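Local coordinates for protein aminopeptidase (Aneurinibacillus sp. AM-1, PDB 5IB9) that probably removes amino-terminal residues from peptides as a zinc-dependent exopeptidase of family M28, at residues 269-272 / 273-276; 275-278 / 279-283; 349-353 / 354-358; 30-34 / 35-39. All coordinates share one frame; numbering follows the deposited sequence.

Contact 1 of 4, residues 269-272 / 273-276. With ZN (zinc ion), chain B; BES (2-(3-amino-2-hydroxy-4-phenyl-butyrylamino)-4-methyl-pentanoic acid), chain H.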
# COMPACT_ATOMS: atom_id res chain seq x y z
N PHE A 269 -3.92 13.94 -8.25
CA PHE A 269 -3.90 12.91 -7.19
C PHE A 269 -5.06 13.05 -6.24
O PHE A 269 -5.43 14.18 -5.91
CB PHE A 269 -2.62 13.04 -6.41
CG PHE A 269 -1.35 12.89 -7.17
CD1 PHE A 269 -0.96 11.62 -7.67
CD2 PHE A 269 -0.50 13.94 -7.41
CE1 PHE A 269 0.23 11.45 -8.40
CE2 PHE A 269 0.70 13.79 -8.12
CZ PHE A 269 1.04 12.56 -8.60
N GLY A 270 -5.57 11.92 -5.76
CA GLY A 270 -6.61 11.98 -4.71
C GLY A 270 -5.98 11.90 -3.34
O GLY A 270 -4.83 11.53 -3.16
N ALA A 271 -6.80 12.28 -2.35
CA ALA A 271 -6.45 12.04 -0.91
C ALA A 271 -5.16 12.61 -0.56
O ALA A 271 -4.44 12.10 0.26
CB ALA A 271 -6.62 10.51 -0.53
N GLU A 272 -4.74 13.73 -1.14
CA GLU A 272 -3.52 14.45 -0.75
C GLU A 272 -3.63 14.93 0.71
O GLU A 272 -2.64 14.81 1.46
CB GLU A 272 -3.17 15.59 -1.73
CG GLU A 272 -1.80 16.22 -1.47
CD GLU A 272 -1.87 17.42 -0.50
OE1 GLU A 272 -2.98 17.85 -0.08
OE2 GLU A 272 -0.73 17.84 -0.20
N GLU A 273 -4.81 15.42 1.04
CA GLU A 273 -4.93 16.11 2.36
C GLU A 273 -4.95 15.08 3.48
O GLU A 273 -4.73 15.48 4.65
CB GLU A 273 -6.21 16.89 2.33
CG GLU A 273 -6.33 18.09 1.31
CD GLU A 273 -5.40 19.28 1.62
OE1 GLU A 273 -4.55 19.15 2.56
OE2 GLU A 273 -5.52 20.33 0.83
N ASN A 274 -5.15 13.83 3.14
CA ASN A 274 -5.13 12.72 4.07
C ASN A 274 -3.76 12.13 4.33
O ASN A 274 -3.66 11.07 4.97
CB ASN A 274 -6.04 11.54 3.52
CG ASN A 274 -7.46 12.00 3.19
OD1 ASN A 274 -8.39 11.85 4.00
ND2 ASN A 274 -7.59 12.70 2.08
N GLY A 275 -2.68 12.72 3.79
CA GLY A 275 -1.37 12.20 3.93
C GLY A 275 -0.77 11.68 2.62
O GLY A 275 0.00 10.74 2.60
N LEU A 276 -1.01 12.40 1.53
CA LEU A 276 -0.39 12.09 0.22
C LEU A 276 -0.81 10.74 -0.27
O LEU A 276 0.03 10.06 -0.87
CB LEU A 276 1.17 12.28 0.24
CG LEU A 276 1.63 13.54 1.00
CD1 LEU A 276 3.16 13.52 0.88
CD2 LEU A 276 1.05 14.83 0.49
ZN ZN B . -4.01 21.51 1.70
N2 BES H . -0.81 22.71 -0.13
C1 BES H . -0.66 22.08 1.19
C6 BES H . 0.82 22.10 1.56
C7 BES H . 1.46 23.45 1.90
C8 BES H . 0.79 24.46 2.63
C12 BES H . 2.79 23.66 1.49
C9 BES H . 1.46 25.66 2.94
C11 BES H . 3.47 24.87 1.79
C10 BES H . 2.79 25.87 2.51
C2 BES H . -1.20 20.64 1.14
O2 BES H . -2.45 20.84 0.47
C3 BES H . -1.43 20.26 2.57
O3 BES H . -2.29 20.87 3.19
N1 BES H . -0.65 19.38 3.08
C4 BES H . -0.78 19.03 4.50
C13 BES H . 0.29 17.98 4.71
C14 BES H . 0.08 16.69 3.90
C15 BES H . 1.19 15.76 4.38
C16 BES H . -1.31 16.07 4.03
C5 BES H . -0.39 20.17 5.44
O1 BES H . -0.77 20.12 6.64
O4 BES H . 0.30 21.13 5.06
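Glu272 and Glu273 are neighbours whose carboxylates meet the same bound inhibitor in different ways. Glu273 grips a zinc ion with both oxygens, unequally: Glu273 OE2 lies 2.1 Å from the zinc ion and Glu273 OE1 2.6 Å. The inhibitor BES adds its oxygens O2 and O3, and Asp240 and His371 bind the same metal. Glu272 does not touch this ion. Its OE1 comes within 3.1 Å of BES O2, while its OE2 lies equally close to BES C2. A second zinc ion is about 4 Å from the nearest atom of the Glu272 side chain. Glu272 CG is anti to the backbone N (chi1 -171°), and a bend at chi2 then turns the carboxylate to the inhibitor. Leu276 runs alongside, with its CD2 3.6 Å from Glu272 OE2. With an alanine in place of Glu272, BES O2 would probably lose one of its two carboxylate neighbours, leaving that of Glu273, and Leu276 CD2 would border a gap. The backbone of the same loop turns tightly here. Glu272 O accepts from Gly275 N at 3.1 Å and from Leu276 N at 2.9 Å, both above the same face of its carbonyl plane. Farther out, Asp230 takes the backbone N-H groups of both glutamates. Asn274 ND2 lies against Ala271 CB at 3.5 Å. Two consecutive glutamates after a strand, one on the metal and one beside the ligand, are characteristic of the two-zinc active site of M28 aminopeptidases.

Contact 2 of 4, residues 275-278 / 279-283. With BES (2-(3-amino-2-hydroxy-4-phenyl-butyrylamino)-4-methyl-pentanoic acid), chain H.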
# COMPACT_ATOMS: atom_id res chain seq x y z
N GLY A 275 -2.68 12.72 3.79
CA GLY A 275 -1.37 12.20 3.93
C GLY A 275 -0.77 11.68 2.62
O GLY A 275 0.00 10.74 2.60
N LEU A 276 -1.01 12.40 1.53
CA LEU A 276 -0.39 12.09 0.22
C LEU A 276 -0.81 10.74 -0.27
O LEU A 276 0.03 10.06 -0.87
CB LEU A 276 1.17 12.28 0.24
CG LEU A 276 1.63 13.54 1.00
CD1 LEU A 276 3.16 13.52 0.88
CD2 LEU A 276 1.05 14.83 0.49
N ILE A 277 -1.99 10.21 0.10
CA ILE A 277 -2.33 8.80 -0.19
C ILE A 277 -2.29 8.54 -1.68
O ILE A 277 -1.71 7.52 -2.13
CB ILE A 277 -3.63 8.39 0.48
CG1 ILE A 277 -3.39 8.68 1.99
CG2 ILE A 277 -3.74 6.83 0.30
CD1 ILE A 277 -4.62 8.30 2.80
N GLY A 278 -2.91 9.39 -2.43
CA GLY A 278 -2.98 9.07 -3.90
C GLY A 278 -1.65 9.13 -4.54
O GLY A 278 -1.35 8.20 -5.35
N SER A 279 -0.76 10.10 -4.27
CA SER A 279 0.55 10.01 -4.89
C SER A 279 1.42 8.89 -4.41
O SER A 279 2.21 8.34 -5.17
CB SER A 279 1.29 11.32 -4.79
OG SER A 279 1.42 11.75 -3.42
N LYS A 280 1.27 8.49 -3.14
CA LYS A 280 1.99 7.27 -2.67
C LYS A 280 1.47 6.07 -3.48
O LYS A 280 2.31 5.21 -3.86
CB LYS A 280 1.63 7.03 -1.19
CG LYS A 280 2.49 7.94 -0.29
CD LYS A 280 2.00 7.78 1.20
CE LYS A 280 2.80 8.77 2.09
NZ LYS A 280 2.28 8.73 3.52
N LYS A 281 0.16 5.96 -3.71
CA LYS A 281 -0.37 4.83 -4.49
C LYS A 281 0.08 4.96 -5.90
O LYS A 281 0.33 3.92 -6.51
CB LYS A 281 -1.90 4.73 -4.40
CG LYS A 281 -2.41 4.48 -2.98
CD LYS A 281 -2.28 3.00 -2.56
CE LYS A 281 -2.91 2.93 -1.13
NZ LYS A 281 -2.61 1.60 -0.52
N TYR A 282 0.20 6.13 -6.49
CA TYR A 282 0.66 6.18 -7.88
C TYR A 282 2.17 5.83 -7.99
O TYR A 282 2.58 5.06 -8.83
CB TYR A 282 0.38 7.55 -8.50
CG TYR A 282 0.87 7.56 -9.95
CD1 TYR A 282 0.09 6.94 -10.96
CD2 TYR A 282 2.08 8.13 -10.28
CE1 TYR A 282 0.58 6.83 -12.22
CE2 TYR A 282 2.61 8.02 -11.52
CZ TYR A 282 1.80 7.39 -12.46
OH TYR A 282 2.31 7.25 -13.80
N ALA A 283 3.01 6.42 -7.14
CA ALA A 283 4.45 6.07 -7.06
C ALA A 283 4.61 4.58 -6.89
O ALA A 283 5.50 4.03 -7.55
CB ALA A 283 5.03 6.85 -5.87
N2 BES H . -0.81 22.71 -0.13
C1 BES H . -0.66 22.08 1.19
C6 BES H . 0.82 22.10 1.56
C7 BES H . 1.46 23.45 1.90
C8 BES H . 0.79 24.46 2.63
C12 BES H . 2.79 23.66 1.49
C9 BES H . 1.46 25.66 2.94
C11 BES H . 3.47 24.87 1.79
C10 BES H . 2.79 25.87 2.51
C2 BES H . -1.20 20.64 1.14
O2 BES H . -2.45 20.84 0.47
C3 BES H . -1.43 20.26 2.57
O3 BES H . -2.29 20.87 3.19
N1 BES H . -0.65 19.38 3.08
C4 BES H . -0.78 19.03 4.50
C13 BES H . 0.29 17.98 4.71
C14 BES H . 0.08 16.69 3.90
C15 BES H . 1.19 15.76 4.38
C16 BES H . -1.31 16.07 4.03
C5 BES H . -0.39 20.17 5.44
O1 BES H . -0.77 20.12 6.64
O4 BES H . 0.30 21.13 5.06
O HOH W 1 -0.22 8.41 4.01
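Gly275 receives the far end of Lys280. Lys280 NZ donates to Gly275 O at 3.2 Å, nearly along the C=O axis. A water closes a second path, giving a hydrogen to Gly275 O and accepting from Lys280 NZ at 2.6 Å. Extended beyond CG, the lysine chain runs back past Leu276 O, with Lys280 CG 3.3 Å from it, to bring NZ to Gly275 O. Gly275 has a positive phi (113°), at which a CB would press on the carbonyl O of Asn274. Its N lies 3.6 Å from BES C16, so the backbone itself borders the pocket. Leu276 is the N-cap residue. Its CD2 touches BES C15 at 4.0 Å, and its O accepts from Lys280 N in a fairly straight bond (162° at the hydrogen). Ser279 OG lies 3.4 Å from that same Leu276 O, but its stronger partners are Asp347 and Ser350. Ile277 O accepts from Lys281 N, and Lys281 CG rests on that oxygen at 3.2 Å. Gly278 O takes Tyr282 N at 2.8 Å, while the Tyr282 hydroxyl bonds to Arg265. Helix 277-283 is thus tied at its start to the loop that borders the inhibitor. Ile277 and Lys281 pack on Phe60 of strand 55-66. Ser279 and Tyr282 rest on Phe269 of strand 263-269, and Leu276, Lys280 and Tyr282 touch helix 348-352.

Contact 3 of 4, residues 349-353 / 354-358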
# COMPACT_ATOMS: atom_id res chain seq x y z
N GLU A 349 6.72 14.88 -2.41
CA GLU A 349 7.38 13.97 -1.42
C GLU A 349 7.28 12.52 -1.82
O GLU A 349 8.15 11.72 -1.45
CB GLU A 349 6.70 14.18 -0.11
CG GLU A 349 7.51 13.60 1.10
CD GLU A 349 6.92 14.15 2.41
OE1 GLU A 349 6.78 15.39 2.62
OE2 GLU A 349 6.58 13.33 3.22
N SER A 350 6.25 12.16 -2.56
CA SER A 350 6.11 10.75 -2.99
C SER A 350 7.07 10.29 -4.05
O SER A 350 7.38 9.10 -4.15
CB SER A 350 4.64 10.56 -3.42
OG SER A 350 3.77 10.89 -2.30
N PHE A 351 7.49 11.29 -4.82
CA PHE A 351 8.45 11.01 -5.93
C PHE A 351 9.85 11.21 -5.40
O PHE A 351 10.72 10.42 -5.79
CB PHE A 351 8.07 11.86 -7.16
CG PHE A 351 6.70 11.53 -7.63
CD1 PHE A 351 6.50 10.37 -8.41
CD2 PHE A 351 5.57 12.19 -7.14
CE1 PHE A 351 5.19 9.94 -8.74
CE2 PHE A 351 4.28 11.79 -7.49
CZ PHE A 351 4.09 10.64 -8.30
N HIS A 352 10.13 12.23 -4.60
CA HIS A 352 11.44 12.31 -3.96
C HIS A 352 11.77 10.99 -3.24
O HIS A 352 12.95 10.55 -3.29
CB HIS A 352 11.41 13.49 -3.03
CG HIS A 352 12.68 13.61 -2.29
ND1 HIS A 352 13.74 14.34 -2.78
CD2 HIS A 352 13.04 13.14 -1.07
CE1 HIS A 352 14.73 14.29 -1.91
NE2 HIS A 352 14.37 13.50 -0.91
N ALA A 353 10.80 10.33 -2.71
CA ALA A 353 11.03 9.13 -1.89
C ALA A 353 11.57 8.05 -2.80
O ALA A 353 12.28 7.14 -2.35
CB ALA A 353 9.77 8.69 -1.29
N LEU A 354 11.28 8.07 -4.11
CA LEU A 354 11.84 7.10 -5.07
C LEU A 354 13.16 7.50 -5.69
O LEU A 354 13.63 6.77 -6.56
CB LEU A 354 10.78 6.88 -6.15
CG LEU A 354 9.49 6.18 -5.71
CD1 LEU A 354 8.72 5.96 -7.02
CD2 LEU A 354 9.79 4.83 -5.06
N GLY A 355 13.74 8.65 -5.27
CA GLY A 355 14.93 9.11 -5.99
C GLY A 355 14.68 9.99 -7.19
O GLY A 355 15.62 10.37 -7.86
N ILE A 356 13.40 10.34 -7.47
CA ILE A 356 13.14 11.09 -8.69
C ILE A 356 13.27 12.58 -8.33
O ILE A 356 12.77 13.01 -7.31
CB ILE A 356 11.71 10.82 -9.07
CG1 ILE A 356 11.55 9.36 -9.52
CG2 ILE A 356 11.27 11.77 -10.26
CD1 ILE A 356 10.08 8.86 -9.78
N PRO A 357 13.99 13.34 -9.18
CA PRO A 357 14.07 14.82 -8.91
C PRO A 357 12.66 15.45 -8.84
O PRO A 357 11.89 15.20 -9.77
CB PRO A 357 14.90 15.38 -10.11
CG PRO A 357 15.65 14.15 -10.72
CD PRO A 357 14.63 12.98 -10.45
N ALA A 358 12.28 16.22 -7.85
CA ALA A 358 10.88 16.62 -7.72
C ALA A 358 10.91 17.96 -7.05
O ALA A 358 11.81 18.23 -6.18
CB ALA A 358 10.08 15.59 -6.84
O HOH W 2 13.74 14.95 -5.61
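Phe351 and Ile356 both set a branch anti to the carbonyl carbon, CG of Phe351 at chi1 -61° and CG1 of Ile356 at chi1 -69°. The two side chains then lie side by side and point the same way. Ile356 CD1 meets the ring at its edge, near the ring plane, 4.1 Å from Phe351 CD1. Ala358 CB adds a contact on Phe351 CB at 4.2 Å. Between them the backbone reverses. Phe351 O accepts two bonds from opposite faces of its plane: Leu354 N at 2.9 Å and Ile356 N at 3.2 Å. His352 O takes Gly355 N at 2.9 Å, which closes a type I turn from His352 to Gly355. A water bridges His352 ND1 and Ile356 O, giving a hydrogen to the latter at 2.8 Å. Outside, Phe351 packs on Tyr282 and Met297, while Leu354 and Ile356 share Ile291. The chain passes here from helix 348-352 toward strand 358-364. The positive phi of Gly355 (88°), with the bonds from Ile356 N and Gly355 N back into the last turn, makes this a Schellman motif. The Phe351-Ile356 contact is the apolar pair usual in such a motif.

Contact 4 of 4, residues 30-34 / 35-39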
# COMPACT_ATOMS: atom_id res chain seq x y z
N ARG A 30 -14.08 19.34 -1.81
CA ARG A 30 -13.90 18.04 -2.49
C ARG A 30 -13.20 17.11 -1.53
O ARG A 30 -12.01 16.69 -1.70
CB ARG A 30 -13.06 18.23 -3.80
CG ARG A 30 -13.73 19.12 -4.77
CD ARG A 30 -12.88 19.42 -6.03
NE ARG A 30 -11.57 20.00 -5.68
CZ ARG A 30 -11.40 21.28 -5.20
NH1 ARG A 30 -12.44 22.15 -5.18
NH2 ARG A 30 -10.18 21.69 -4.85
N VAL A 31 -13.89 16.64 -0.48
CA VAL A 31 -13.20 15.85 0.51
C VAL A 31 -12.89 14.46 -0.04
O VAL A 31 -13.74 13.89 -0.75
CB VAL A 31 -14.11 15.70 1.76
CG1 VAL A 31 -13.50 14.72 2.74
CG2 VAL A 31 -14.24 17.11 2.41
N ALA A 32 -11.66 13.95 0.26
CA ALA A 32 -11.27 12.72 -0.43
C ALA A 32 -12.23 11.60 -0.15
O ALA A 32 -12.70 11.43 0.97
CB ALA A 32 -9.93 12.31 -0.09
N GLY A 33 -12.58 10.86 -1.20
CA GLY A 33 -13.44 9.68 -1.02
C GLY A 33 -14.91 10.05 -1.03
O GLY A 33 -15.79 9.16 -0.93
N SER A 34 -15.21 11.35 -1.16
CA SER A 34 -16.62 11.79 -1.18
C SER A 34 -17.24 11.88 -2.53
O SER A 34 -16.53 11.86 -3.58
CB SER A 34 -16.76 13.21 -0.54
OG SER A 34 -16.25 14.17 -1.44
N PRO A 35 -18.57 12.04 -2.63
CA PRO A 35 -19.14 12.26 -3.93
C PRO A 35 -18.59 13.47 -4.68
O PRO A 35 -18.58 13.50 -5.90
CB PRO A 35 -20.66 12.50 -3.60
CG PRO A 35 -20.84 11.83 -2.33
CD PRO A 35 -19.58 11.83 -1.55
N GLU A 36 -18.20 14.53 -3.96
CA GLU A 36 -17.68 15.67 -4.71
C GLU A 36 -16.29 15.40 -5.27
O GLU A 36 -15.95 15.92 -6.33
CB GLU A 36 -17.52 16.92 -3.79
CG GLU A 36 -18.87 17.44 -3.31
CD GLU A 36 -19.66 18.04 -4.44
OE1 GLU A 36 -19.16 18.68 -5.38
OE2 GLU A 36 -20.92 17.87 -4.44
N GLU A 37 -15.50 14.58 -4.60
CA GLU A 37 -14.15 14.19 -5.22
C GLU A 37 -14.42 13.35 -6.42
O GLU A 37 -13.71 13.55 -7.41
CB GLU A 37 -13.25 13.45 -4.23
CG GLU A 37 -11.81 13.50 -4.74
CD GLU A 37 -10.89 12.58 -4.02
OE1 GLU A 37 -11.34 11.43 -3.68
OE2 GLU A 37 -9.68 12.97 -3.81
N LEU A 38 -15.42 12.45 -6.35
CA LEU A 38 -15.72 11.65 -7.54
C LEU A 38 -16.17 12.50 -8.72
O LEU A 38 -15.73 12.31 -9.89
CB LEU A 38 -16.77 10.60 -7.22
CG LEU A 38 -17.02 9.59 -8.33
CD1 LEU A 38 -15.85 8.77 -8.60
CD2 LEU A 38 -18.25 8.72 -7.96
N LYS A 39 -17.00 13.54 -8.45
CA LYS A 39 -17.35 14.43 -9.49
C LYS A 39 -16.15 15.14 -10.14
O LYS A 39 -16.08 15.39 -11.36
CB LYS A 39 -18.35 15.44 -8.87
CG LYS A 39 -18.61 16.60 -9.80
CD LYS A 39 -19.35 17.86 -9.09
CE LYS A 39 -20.56 17.32 -8.45
NZ LYS A 39 -21.14 18.39 -7.51
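Ser34 caps helix 35-50 by using its hydroxyl in both directions. Ser34 OG gives its hydrogen to Val31 O at 2.6 Å, in the carbonyl plane and on a lone pair. It also accepts from Glu37 N at 3.3 Å and, weakly, from Glu36 N at 3.2 Å. Chi1 of 74° places OG between the backbone N and the carbonyl carbon, within reach of all three. Pro35 has no N-H, so the first position of the helix needs no acceptor. Val31 O is doubly used, since Ser34 N also bonds to it at 3.0 Å and closes a type II turn. Gly33 takes the positive phi of that turn. Its N-H points to Glu37 OE1 at 2.8 Å, in a straight bond (168° at the hydrogen) that meets the carboxylate from above its plane. Ser203 bonds the same oxygen, and Glu37 OE2 has weak bonds from His229 ND1 and Ala271 N. An alanine at Glu37 is likely to leave the Gly33 N-H and the Ser203 hydroxyl without their shared acceptor. Ser34 O accepts from Leu38 N at 3.0 Å, the first regular bond of the helix. On the outer side Lys39 NZ makes a salt bridge to Glu36 OE1 at 2.9 Å. The Arg30 guanidinium is bonded by the carbonyls of Leu25, His229, Pro236 and Gly237. The turn is the last part of the loop between helix 15-25 and helix 35-50. Glu37 reaches Ser203 on strand 187-210, and Ala32 packs on Ala271 and Asn274 in the loop after strand 263-269.

Contacts 1 and 2 share Gly275 and Leu276, and both touch the inhibitor. Their centres are 7 Å apart, and a probable hydrogen bond joins Ala271 O to Ile277 N at 3.1 Å. Contact 3 is farther from the ligand: the Ser350 side chain is about 9 Å from the nearest atom of BES. A probable hydrogen bond between Ser279 OG and Ser350 OG, 2.7 Å, joins contact 3 to contact 2. Contact 3 also meets contact 1 directly, with Phe269 CZ 3.5 Å from Phe351 CE2. Contact 4 backs the glutamate loop from another side, where Ala32 CB lies 3.2 Å from Asn274 ND2. Contacts 3 and 4 do not touch; their centres are 26 Å apart, with contacts 1 and 2 between them.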